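Local coordinates for DCN1-like protein 3 (Homo sapiens, PDB 4GBA) that promotes cullin neddylation by helping transfer NEDD8 from N-terminally acetylated NEDD8-conjugating E2 enzymes to cullin-RBX complexes, at residues D139-L142 with N143-E147; E26-E29 with R30-N33; P84-L87 with T88-K91. All coordinates share one frame; numbering follows the deposited sequence.

Interaction 1 (D139-L142 with N143-E147); sequences DQWL and NFLTE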
loop_
_atom_site.group_PDB
_atom_site.type_symbol
_atom_site.label_atom_id
_atom_site.label_comp_id
_atom_site.label_asym_id
_atom_site.label_seq_id
_atom_site.Cartn_x
_atom_site.Cartn_y
_atom_site.Cartn_z
ATOM N N ASP A 139 10.280 -0.120 11.952
ATOM C CA ASP A 139 10.959 1.180 11.992
ATOM C C ASP A 139 12.395 1.099 11.469
ATOM O O ASP A 139 12.802 1.912 10.631
ATOM C CB ASP A 139 10.952 1.787 13.408
ATOM C CG ASP A 139 9.543 2.120 13.909
ATOM O OD1 ASP A 139 8.669 2.506 13.093
ATOM O OD2 ASP A 139 9.313 1.999 15.137
ATOM N N GLN A 140 13.157 0.122 11.960
ATOM C CA GLN A 140 14.554 -0.026 11.547
ATOM C C GLN A 140 14.677 -0.544 10.118
ATOM O O GLN A 140 15.563 -0.128 9.367
ATOM C CB GLN A 140 15.321 -0.934 12.509
ATOM C CG GLN A 140 15.478 -0.356 13.907
ATOM C CD GLN A 140 15.976 1.094 13.911
ATOM O OE1 GLN A 140 16.651 1.549 12.979
ATOM N NE2 GLN A 140 15.633 1.826 14.969
ATOM N N TRP A 141 13.780 -1.451 9.746
ATOM C CA TRP A 141 13.759 -1.973 8.393
ATOM C C TRP A 141 13.599 -0.823 7.400
ATOM O O TRP A 141 14.240 -0.813 6.356
ATOM C CB TRP A 141 12.643 -3.023 8.233
ATOM C CG TRP A 141 12.297 -3.368 6.800
ATOM C CD1 TRP A 141 11.220 -2.928 6.094
ATOM C CD2 TRP A 141 13.040 -4.210 5.909
ATOM N NE1 TRP A 141 11.237 -3.440 4.820
ATOM C CE2 TRP A 141 12.346 -4.238 4.678
ATOM C CE3 TRP A 141 14.225 -4.950 6.028
ATOM C CZ2 TRP A 141 12.789 -4.977 3.574
ATOM C CZ3 TRP A 141 14.666 -5.679 4.935
ATOM C CH2 TRP A 141 13.950 -5.686 3.720
ATOM N N LEU A 142 12.752 0.148 7.732
ATOM C CA LEU A 142 12.516 1.281 6.840
ATOM C C LEU A 142 13.651 2.317 6.892
ATOM O O LEU A 142 13.893 3.024 5.908
ATOM C CB LEU A 142 11.153 1.945 7.118
ATOM C CG LEU A 142 9.867 1.125 6.919
ATOM C CD1 LEU A 142 8.671 1.859 7.516
ATOM C CD2 LEU A 142 9.599 0.752 5.448
ATOM N N ASN A 143 14.324 2.418 8.039
ATOM C CA ASN A 143 15.537 3.235 8.145
ATOM C C ASN A 143 16.622 2.651 7.268
ATOM O O ASN A 143 17.310 3.369 6.540
ATOM C CB ASN A 143 16.051 3.292 9.584
ATOM C CG ASN A 143 15.180 4.150 10.484
ATOM O OD1 ASN A 143 14.458 5.040 10.017
ATOM N ND2 ASN A 143 15.253 3.893 11.788
ATOM N N PHE A 144 16.765 1.333 7.357
ATOM C CA PHE A 144 17.724 0.588 6.559
ATOM C C PHE A 144 17.523 0.842 5.061
ATOM O O PHE A 144 18.479 1.071 4.331
ATOM C CB PHE A 144 17.624 -0.905 6.911
ATOM C CG PHE A 144 18.227 -1.825 5.887
ATOM C CD1 PHE A 144 19.596 -1.988 5.801
ATOM C CD2 PHE A 144 17.419 -2.544 5.023
ATOM C CE1 PHE A 144 20.147 -2.841 4.859
ATOM C CE2 PHE A 144 17.968 -3.398 4.076
ATOM C CZ PHE A 144 19.327 -3.547 3.997
ATOM N N LEU A 145 16.273 0.827 4.616
ATOM C CA LEU A 145 15.967 0.976 3.195
ATOM C C LEU A 145 16.117 2.399 2.650
ATOM O O LEU A 145 16.378 2.579 1.464
ATOM C CB LEU A 145 14.550 0.485 2.902
ATOM C CG LEU A 145 14.258 -1.001 3.071
ATOM C CD1 LEU A 145 12.746 -1.244 2.890
ATOM C CD2 LEU A 145 15.082 -1.810 2.080
ATOM N N THR A 146 15.903 3.405 3.493
ATOM C CA THR A 146 16.076 4.793 3.068
ATOM C C THR A 146 17.573 5.072 2.926
ATOM O O THR A 146 18.023 5.748 1.996
ATOM C CB THR A 146 15.433 5.788 4.066
ATOM O OG1 THR A 146 16.112 5.711 5.324
ATOM C CG2 THR A 146 13.959 5.466 4.278
ATOM N N GLU A 147 18.347 4.524 3.853
ATOM C CA GLU A 147 19.787 4.585 3.759
ATOM C C GLU A 147 20.244 3.799 2.535
ATOM O O GLU A 147 21.083 4.265 1.762
ATOM C CB GLU A 147 20.402 4.014 5.026
ATOM C CG GLU A 147 21.900 3.894 4.969
ATOM C CD GLU A 147 22.511 3.691 6.342
ATOM O OE1 GLU A 147 21.891 4.145 7.335
ATOM O OE2 GLU A 147 23.604 3.078 6.421
#
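Trp-141 and Leu-145 meet one turn apart on helix 138-147 of the DCUN1 (PONY) domain. The family region that holds this helix is grouped with the EF-hand clan. CD1 of Leu-145 lies over one face of the indole, 3.1 Å above its plane and offset toward the rim. Its closest approach is 3.3 Å, to NE1 of Trp-141. The Trp-141 side chain leaves the helix with CG anti to the backbone N (chi1 165°), which carries the ring along the flank where Leu-145 and Phe-144 emerge. Phe-144 meets the other end of the indole: its CE2 is 4.1 Å from CZ3 of Trp-141. The two rings meet obliquely, with planes at 34°.

Gln-140 and Asn-143, three residues apart, form the contact's polar side-chain bond. ND2 of Asn-143 donates to OE1 of Gln-140 at 3.0 Å. The acceptor is close to the Asn-143 amide plane, but the donor stands above the carbonyl plane of Gln-140, off its lone pairs.

Further out, Phe-163 stacks on Trp-141. Trp-126 and Phe-190 meet Trp-141 edge-to-face, as Trp-193 and Phe-190 meet Phe-144. Helices 119-129 and 185-199 thus both pack on this helix. Four main-chain bonds, from Asn-143 N to Asp-139 O through Thr-146 N to Leu-142 O, join the two turns. At the last turn, OG1 of Thr-146 and N of Glu-147 both donate to Asn-143 O, from the same face of its plane; the hydroxyl bond is 2.9 Å.

Interaction 2 (E26-E29 with R30-N33); sequences EGME and RFCN
Glu-29 and Arg-30, neighbours on helix 25-34, form a two-pronged salt bridge. NE of Arg-30 donates to OE1 of Glu-29 at 2.8 Å. NH2 of Arg-30 donates to OE2 of Glu-29 at 2.9 Å, and this bond is nearly straight at 172°. The guanidinium therefore grips side-on, one nitrogen to each oxygen, and both oxygens are met on their syn side. Carboxylate and guanidinium are nearly coplanar, 25° apart. Bends make this possible between adjacent residues: Glu-29 turns at chi2 (-73°), and Arg-30 turns at chi2 and chi3, so the two chains run side by side.

Backbone bonds underlie the pair. Arg-30 N donates to Glu-26 O, and Phe-31 N donates to Gly-27 O at 2.7 Å. Cys-32 N and Asn-33 N continue the pattern to Met-28 O and Glu-29 O.

On another flank, SD of Met-28 lies 4.4 Å from CD2 of Phe-31, approaching the ring obliquely. Both side chains touch Phe-59, and Phe-31 also packs on Ile-76 and Ile-79 of helix 76-89. The bound acetylated E2 peptide rests against Met-28 through a modified side chain and against Glu-29 through an apolar one. Pairing with Arg-30 probably neutralises much of the Glu-29 charge and fixes its carboxylate, which is consistent with an apolar peptide group packing against this residue.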
loop_
_atom_site.group_PDB
_atom_site.type_symbol
_atom_site.label_atom_id
_atom_site.label_comp_id
_atom_site.label_asym_id
_atom_site.label_seq_id
_atom_site.Cartn_x
_atom_site.Cartn_y
_atom_site.Cartn_z
ATOM N N GLU A 26 -6.920 13.804 -11.738
ATOM C CA GLU A 26 -7.634 15.028 -11.400
ATOM C C GLU A 26 -8.892 14.681 -10.601
ATOM O O GLU A 26 -9.131 15.253 -9.534
ATOM C CB GLU A 26 -7.969 15.853 -12.650
ATOM C CG GLU A 26 -6.749 16.193 -13.523
ATOM C CD GLU A 26 -6.316 15.030 -14.443
ATOM O OE1 GLU A 26 -6.880 13.908 -14.333
ATOM O OE2 GLU A 26 -5.413 15.246 -15.291
ATOM N N GLY A 27 -9.678 13.726 -11.107
ATOM C CA GLY A 27 -10.826 13.228 -10.377
ATOM C C GLY A 27 -10.443 12.614 -9.043
ATOM O O GLY A 27 -11.042 12.921 -8.017
ATOM N N MET A 28 -9.437 11.748 -9.052
ATOM C CA MET A 28 -8.999 11.080 -7.832
ATOM C C MET A 28 -8.744 12.081 -6.716
ATOM O O MET A 28 -9.090 11.840 -5.551
ATOM C CB MET A 28 -7.719 10.275 -8.089
ATOM C CG MET A 28 -7.318 9.377 -6.924
ATOM S SD MET A 28 -8.572 8.093 -6.645
ATOM C CE MET A 28 -8.442 7.162 -8.174
ATOM N N GLU A 29 -8.120 13.194 -7.088
ATOM C CA GLU A 29 -7.748 14.254 -6.146
ATOM C C GLU A 29 -9.010 14.950 -5.596
ATOM O O GLU A 29 -9.166 15.098 -4.384
ATOM C CB GLU A 29 -6.748 15.239 -6.806
ATOM C CG GLU A 29 -6.233 16.364 -5.898
ATOM C CD GLU A 29 -7.280 17.450 -5.616
ATOM O OE1 GLU A 29 -7.981 17.874 -6.561
ATOM O OE2 GLU A 29 -7.408 17.874 -4.449
ATOM N N ARG A 30 -9.922 15.351 -6.477
ATOM C CA ARG A 30 -11.228 15.889 -6.047
ATOM C C ARG A 30 -12.021 14.877 -5.201
ATOM O O ARG A 30 -12.657 15.233 -4.204
ATOM C CB ARG A 30 -12.063 16.314 -7.260
ATOM C CG ARG A 30 -11.510 17.517 -8.036
ATOM C CD ARG A 30 -11.588 18.839 -7.232
ATOM N NE ARG A 30 -10.529 18.956 -6.226
ATOM C CZ ARG A 30 -10.548 19.815 -5.207
ATOM N NH1 ARG A 30 -11.576 20.644 -5.050
ATOM N NH2 ARG A 30 -9.541 19.836 -4.336
ATOM N N PHE A 31 -11.984 13.613 -5.613
ATOM C CA PHE A 31 -12.664 12.540 -4.891
ATOM C C PHE A 31 -12.147 12.411 -3.447
ATOM O O PHE A 31 -12.935 12.376 -2.511
ATOM C CB PHE A 31 -12.546 11.232 -5.694
ATOM C CG PHE A 31 -13.164 10.033 -5.039
ATOM C CD1 PHE A 31 -14.536 9.940 -4.868
ATOM C CD2 PHE A 31 -12.376 8.969 -4.638
ATOM C CE1 PHE A 31 -15.110 8.820 -4.277
ATOM C CE2 PHE A 31 -12.953 7.838 -4.054
ATOM C CZ PHE A 31 -14.319 7.768 -3.880
ATOM N N CYS A 32 -10.833 12.379 -3.256
ATOM C CA CYS A 32 -10.257 12.380 -1.901
ATOM C C CYS A 32 -10.558 13.673 -1.147
ATOM O O CYS A 32 -10.792 13.664 0.072
ATOM C CB CYS A 32 -8.738 12.157 -1.940
ATOM S SG CYS A 32 -8.254 10.551 -2.638
ATOM N N ASN A 33 -10.534 14.790 -1.863
ATOM C CA ASN A 33 -10.891 16.053 -1.234
ATOM C C ASN A 33 -12.322 16.020 -0.675
ATOM O O ASN A 33 -12.543 16.376 0.479
ATOM C CB ASN A 33 -10.699 17.228 -2.195
ATOM C CG ASN A 33 -11.061 18.558 -1.560
ATOM O OD1 ASN A 33 -10.392 19.019 -0.642
ATOM N ND2 ASN A 33 -12.122 19.176 -2.047
#

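Interaction 3 (P84-L87 with T88-K91); sequences PSLL and TEAK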
loop_
_atom_site.group_PDB
_atom_site.type_symbol
_atom_site.label_atom_id
_atom_site.label_comp_id
_atom_site.label_asym_id
_atom_site.label_seq_id
_atom_site.Cartn_x
_atom_site.Cartn_y
_atom_site.Cartn_z
ATOM N N PRO A 84 -14.884 3.381 9.201
ATOM C CA PRO A 84 -14.583 2.684 10.462
ATOM C C PRO A 84 -14.670 1.155 10.344
ATOM O O PRO A 84 -13.863 0.446 10.946
ATOM C CB PRO A 84 -15.654 3.216 11.422
ATOM C CG PRO A 84 -16.049 4.560 10.841
ATOM C CD PRO A 84 -15.949 4.390 9.353
ATOM N N SER A 85 -15.626 0.651 9.571
ATOM C CA SER A 85 -15.770 -0.791 9.419
ATOM C C SER A 85 -14.753 -1.360 8.401
ATOM O O SER A 85 -14.394 -2.544 8.450
ATOM C CB SER A 85 -17.216 -1.155 9.056
ATOM O OG SER A 85 -17.396 -1.232 7.648
ATOM N N LEU A 86 -14.299 -0.514 7.477
ATOM C CA LEU A 86 -13.198 -0.874 6.588
ATOM C C LEU A 86 -11.929 -1.034 7.407
ATOM O O LEU A 86 -11.185 -2.003 7.231
ATOM C CB LEU A 86 -12.990 0.187 5.510
ATOM C CG LEU A 86 -13.843 -0.008 4.259
ATOM C CD1 LEU A 86 -13.617 1.119 3.257
ATOM C CD2 LEU A 86 -13.560 -1.371 3.618
ATOM N N LEU A 87 -11.698 -0.087 8.313
ATOM C CA LEU A 87 -10.540 -0.144 9.195
ATOM C C LEU A 87 -10.562 -1.441 10.003
ATOM O O LEU A 87 -9.545 -2.118 10.144
ATOM C CB LEU A 87 -10.500 1.073 10.132
ATOM C CG LEU A 87 -10.119 2.430 9.514
ATOM C CD1 LEU A 87 -10.503 3.581 10.433
ATOM C CD2 LEU A 87 -8.640 2.483 9.195
ATOM N N THR A 88 -11.736 -1.778 10.527
ATOM C CA THR A 88 -11.907 -3.000 11.303
ATOM C C THR A 88 -11.661 -4.234 10.457
ATOM O O THR A 88 -10.957 -5.148 10.878
ATOM C CB THR A 88 -13.310 -3.059 11.943
ATOM O OG1 THR A 88 -13.341 -2.163 13.055
ATOM C CG2 THR A 88 -13.629 -4.455 12.442
ATOM N N GLU A 89 -12.241 -4.254 9.264
ATOM C CA GLU A 89 -12.058 -5.368 8.330
ATOM C C GLU A 89 -10.576 -5.645 8.077
ATOM O O GLU A 89 -10.129 -6.793 8.126
ATOM C CB GLU A 89 -12.746 -5.039 7.009
ATOM C CG GLU A 89 -12.966 -6.209 6.073
ATOM C CD GLU A 89 -13.805 -5.811 4.866
ATOM O OE1 GLU A 89 -14.436 -4.731 4.902
ATOM O OE2 GLU A 89 -13.837 -6.566 3.875
ATOM N N ALA A 90 -9.818 -4.580 7.819
ATOM C CA ALA A 90 -8.402 -4.686 7.465
ATOM C C ALA A 90 -7.535 -5.191 8.614
ATOM O O ALA A 90 -6.362 -5.494 8.420
ATOM C CB ALA A 90 -7.879 -3.352 6.954
ATOM N N LYS A 91 -8.116 -5.282 9.806
ATOM C CA LYS A 91 -7.403 -5.795 10.975
ATOM C C LYS A 91 -7.514 -7.314 11.126
ATOM O O LYS A 91 -6.686 -7.929 11.789
ATOM C CB LYS A 91 -7.895 -5.112 12.254
ATOM C CG LYS A 91 -7.233 -3.779 12.534
ATOM C CD LYS A 91 -7.155 -3.528 14.030
ATOM C CE LYS A 91 -8.475 -3.001 14.582
ATOM N NZ LYS A 91 -8.583 -1.506 14.466
#
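Leu-86 and Glu-89 lie side by side near the end of helix 76-89, their side chains pointing the same way. CD2 of Leu-86 comes 3.7 Å from OE1 of Glu-89. The glutamate leaves the backbone with CG anti to N (chi1 -165°) and stays extended beyond it (chi2 173°). This stretches the acid along the leucine branch. Its other oxygen, OE2, is engaged outside the two segments in a salt bridge with NZ of Lys-95, and more weakly in a long ion pair with Lys-50.

Thr-88 turns its two branches differently. CG2 is anti to the backbone N. OG1 sits beside that N, anti to the carbonyl carbon, which brings it within reach of the carbonyl of the preceding turn. It makes a weak bond of 3.4 Å to Pro-84 O. The same carbonyl accepts the Thr-88 N at 3.1 Å. Thus Pro-84 O has two donors from one residue, one from the main chain and one from the side chain.

Ser-85 O takes Glu-89 N at 2.9 Å, and Leu-86 O takes Ala-90 N at 3.0 Å. Lys-91 N donates to Thr-88 O, a span of three residues. The Lys-91 chain bends at chi3 and chi4, and its CG passes 3.7 Å from Leu-87 O. Gln-132 bonds both to Lys-91 NZ and, through NE2, to Leu-87 O. Leu-86, Leu-87 and Ala-90 turn to helix 42-50, touching Lys-50, Phe-42, Arg-43 and Leu-46. An i to i+3 bond of this kind is common in the C-terminal part of an alpha-helix, here ahead of helix 93-107 in the DCUN1 domain.

All three contacts are local, each within a single helix or its end, and all lie in the DCUN1 domain. None touches another. The nearest atoms of interactions 2 and 3 are about 10 Å apart, and the centres of interactions 1 and 2 are 31 Å apart. Interactions 2 and 3 share an element: helix 76-89 carries interaction 3 and also packs on Phe-31. Interactions 1 and 2 each pair a buried apolar flank with a more exposed polar one, aromatic in the first and thioether and phenyl in the second. Interaction 3 is more exposed and relies on backbone bonds and outside partners. Interaction 2 lies against the bound peptide.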